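Local coordinates for ABC transporter substrate-binding protein-branched chain amino acid transport (Streptococcus pneumoniae, PDB 4GNR) that probably captures branched-chain amino acids such as isoleucine outside the cell membrane and delivers them to an ABC transporter for uptake, at residues E15-L20 and D53-S58. Residues are numbered along the deposited sequence; the frame is centred on the assembly and turned at random. Where two conformers were deposited one is given.
Sequences EESGSL and DKDNKS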
ATOM      1  N   GLU A  15      -3.184  -4.098  10.162  1.00  5.66           N
ATOM      2  CA  GLU A  15      -4.523  -4.603   9.815  1.00  5.71           C
ATOM      3  C   GLU A  15      -4.363  -6.123   9.557  1.00  6.15           C
ATOM      4  O   GLU A  15      -4.253  -6.573   8.415  1.00  7.52           O
ATOM      5  CB  GLU A  15      -5.029  -3.914   8.567  1.00  6.24           C
ATOM      6  CG  GLU A  15      -5.237  -2.367   8.639  1.00  6.21           C
ATOM      7  CD  GLU A  15      -4.023  -1.463   8.421  1.00  5.85           C
ATOM      8  OE1 GLU A  15      -2.880  -1.856   8.724  1.00  6.66           O
ATOM      9  OE2 GLU A  15      -4.254  -0.314   7.983  1.00  6.57           O
ATOM     10  N   GLU A  16      -4.313  -6.895  10.635  1.00  6.28           N
ATOM     11  CA  GLU A  16      -4.059  -8.341  10.570  1.00  7.09           C
ATOM     12  C   GLU A  16      -5.337  -9.168  10.448  1.00  7.71           C
ATOM     13  O   GLU A  16      -5.286 -10.343  10.100  1.00 10.99           O
ATOM     14  CB  GLU A  16      -3.155  -8.795  11.728  1.00  7.08           C
ATOM     15  CG  GLU A  16      -1.774  -8.156  11.628  1.00  7.25           C
ATOM     16  CD  GLU A  16      -0.906  -8.271  12.863  1.00  7.12           C
ATOM     17  OE1 GLU A  16      -1.325  -8.814  13.904  1.00  9.41           O
ATOM     18  OE2 GLU A  16       0.251  -7.737  12.764  1.00  7.41           O
ATOM     19  N   SER A  17      -6.468  -8.558  10.783  1.00  7.56           N
ATOM     20  CA  SER A  17      -7.798  -9.157  10.644  1.00  7.58           C
ATOM     21  C   SER A  17      -8.719  -8.036  10.155  1.00  7.44           C
ATOM     22  O   SER A  17      -8.352  -6.865  10.186  1.00  7.96           O
ATOM     23  CB  SER A  17      -8.307  -9.760  11.940  1.00  8.84           C
ATOM     24  OG  SER A  17      -8.496  -8.773  12.928  1.00  9.25           O
ATOM     25  N   GLY A  18      -9.906  -8.412   9.708  1.00  8.41           N
ATOM     26  CA  GLY A  18     -10.865  -7.432   9.222  1.00  8.88           C
ATOM     27  C   GLY A  18     -10.788  -7.238   7.708  1.00  8.16           C
ATOM     28  O   GLY A  18     -10.107  -7.951   6.998  1.00  9.05           O
ATOM     29  N   SER A  19     -11.450  -6.195   7.243  0.90  8.37           N
ATOM     30  CA  SER A  19     -11.641  -5.926   5.818  0.90  8.97           C
ATOM     31  C   SER A  19     -10.419  -5.561   5.033  0.90  7.97           C
ATOM     32  O   SER A  19     -10.469  -5.603   3.811  0.90  9.73           O
ATOM     33  CB  SER A  19     -12.680  -4.816   5.630  0.90 10.50           C
ATOM     34  OG  SER A  19     -12.201  -3.594   6.162  0.90 13.12           O
ATOM     35  N   LEU A  20      -9.339  -5.229   5.739  1.00  7.19           N
ATOM     36  CA  LEU A  20      -8.061  -4.801   5.121  1.00  6.74           C
ATOM     37  C   LEU A  20      -6.931  -5.758   5.469  1.00  6.64           C
ATOM     38  O   LEU A  20      -5.754  -5.460   5.241  1.00  7.04           O
ATOM     39  CB  LEU A  20      -7.727  -3.373   5.591  1.00  6.86           C
ATOM     40  CG  LEU A  20      -8.816  -2.350   5.219  1.00  7.74           C
ATOM     41  CD1 LEU A  20      -8.647  -1.053   6.008  1.00  8.76           C
ATOM     42  CD2 LEU A  20      -8.879  -2.074   3.711  1.00  8.66           C
ATOM     43  N   ASP A  53       3.706  -6.889  18.493  1.00  7.60           N
ATOM     44  CA  ASP A  53       2.911  -6.969  17.254  1.00  7.74           C
ATOM     45  C   ASP A  53       1.439  -6.930  17.561  1.00  7.60           C
ATOM     46  O   ASP A  53       0.906  -7.900  18.069  1.00  9.10           O
ATOM     47  CB  ASP A  53       3.309  -8.261  16.520  1.00  9.00           C
ATOM     48  CG  ASP A  53       2.603  -8.476  15.196  1.00  8.06           C
ATOM     49  OD1 ASP A  53       1.767  -7.629  14.826  1.00  8.33           O
ATOM     50  OD2 ASP A  53       2.902  -9.511  14.559  1.00  9.90           O
ATOM     51  N   LYS A  54       0.777  -5.828  17.236  1.00  6.98           N
ATOM     52  CA  LYS A  54      -0.626  -5.638  17.502  1.00  7.75           C
ATOM     53  C   LYS A  54      -1.465  -5.567  16.230  1.00  6.78           C
ATOM     54  O   LYS A  54      -1.067  -4.969  15.224  1.00  7.64           O
ATOM     55  CB  LYS A  54      -0.806  -4.353  18.302  1.00  9.40           C
ATOM     56  CG  LYS A  54      -0.212  -4.424  19.699  1.00 11.91           C
ATOM     57  CD  LYS A  54      -1.061  -5.295  20.608  1.00 15.86           C
ATOM     58  CE  LYS A  54      -0.563  -5.330  22.033  1.00 18.77           C
ATOM     59  NZ  LYS A  54      -1.483  -6.110  22.892  1.00 23.15           N
ATOM     60  N   ASP A  55      -2.648  -6.160  16.323  1.00  6.88           N
ATOM     61  CA  ASP A  55      -3.648  -6.182  15.258  1.00  6.94           C
ATOM     62  C   ASP A  55      -4.671  -5.047  15.519  1.00  6.91           C
ATOM     63  O   ASP A  55      -5.312  -5.022  16.561  1.00  9.60           O
ATOM     64  CB  ASP A  55      -4.379  -7.542  15.276  1.00  7.26           C
ATOM     65  CG  ASP A  55      -5.492  -7.685  14.250  1.00  7.24           C
ATOM     66  OD1 ASP A  55      -5.591  -6.860  13.321  1.00  6.70           O
ATOM     67  OD2 ASP A  55      -6.263  -8.673  14.393  1.00  9.13           O
ATOM     68  N   ASN A  56      -4.803  -4.135  14.565  1.00  6.40           N
ATOM     69  CA  ASN A  56      -5.784  -3.059  14.664  1.00  6.58           C
ATOM     70  C   ASN A  56      -7.162  -3.420  14.084  1.00  6.50           C
ATOM     71  O   ASN A  56      -8.063  -2.569  14.070  1.00  7.05           O
ATOM     72  CB  ASN A  56      -5.260  -1.753  14.084  1.00  6.69           C
ATOM     73  CG  ASN A  56      -4.954  -1.861  12.609  1.00  6.16           C
ATOM     74  OD1 ASN A  56      -5.736  -2.432  11.843  1.00  6.82           O
ATOM     75  ND2 ASN A  56      -3.819  -1.287  12.186  1.00  6.48           N
ATOM     76  N   LYS A  57      -7.322  -4.653  13.603  1.00  6.74           N
ATOM     77  CA  LYS A  57      -8.626  -5.203  13.164  1.00  7.45           C
ATOM     78  C   LYS A  57      -9.212  -4.441  11.980  1.00  7.29           C
ATOM     79  O   LYS A  57     -10.395  -4.556  11.700  1.00  8.20           O
ATOM     80  CB  LYS A  57      -9.625  -5.222  14.352  1.00  8.53           C
ATOM     81  CG  LYS A  57      -9.105  -5.964  15.573  1.00 10.05           C
ATOM     82  CD  LYS A  57     -10.137  -5.896  16.716  1.00 13.05           C
ATOM     83  CE  LYS A  57      -9.697  -6.639  17.971  1.00 17.01           C
ATOM     84  NZ  LYS A  57     -10.754  -6.616  19.017  1.00 20.37           N
ATOM     85  N   SER A  58      -8.371  -3.691  11.254  1.00  6.98           N
ATOM     86  CA  SER A  58      -8.809  -2.873  10.131  1.00  7.37           C
ATOM     87  C   SER A  58      -9.741  -1.725  10.562  1.00  7.99           C
ATOM     88  O   SER A  58     -10.445  -1.168   9.711  1.00  9.46           O
ATOM     89  CB  SER A  58      -9.480  -3.692   9.014  1.00  7.55           C
ATOM     90  OG  SER A  58      -8.620  -4.705   8.524  1.00  7.32           O
TER
HETATM   91  O   HOH W   1      -0.330  -9.691  16.332  1.00 11.48           O
HETATM   92  O   HOH W   2     -12.761  -2.050   8.391  1.00 17.45           O
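Two loops at the C-terminal ends of neighbouring parallel strands, one leaving strand 7-14 and the other strand 48-55, meet where the carboxylate of Asp-55 faces the backbone of Glu-16 and Ser-17. Asp-55 suits the place because its two oxygens divide the work. OD1 takes Glu-16 N at 3.0 Å and, from the opposite face of the carboxylate, its own loop's Lys-57 N at 2.8 Å, which closes an Asx turn. OD2 receives the Ser-17 hydroxyl, OG to OD2 2.7 Å, on its syn lone pair. With CG anti to the backbone N (chi1 178°), the carboxylate is carried across to the 15-20 loop. In this periplasmic-binding-protein fold, that loop leads into helix 21-40 beside the isoleucine pocket, and Glu-15 bonds pocket residues Ala-83 and Thr-84. Ser-58, small enough to enter the loop, gives its OG proton to Ser-17 O (2.7 Å) and accepts from the N of Leu-20 (2.9 Å), the residue at the N-cap of helix 21-40. Gly-18 fits alongside, since a CB would collide with Lys-57 O and jam against the preceding carbonyl. Farther up the strand, Glu-16 OE2 lies 2.6 Å from Asp-53 OD1, so one acid is probably protonated; Gln-28 binds the other Asp-53 oxygen, and a water links Glu-16 OE1 to Asp-53 O.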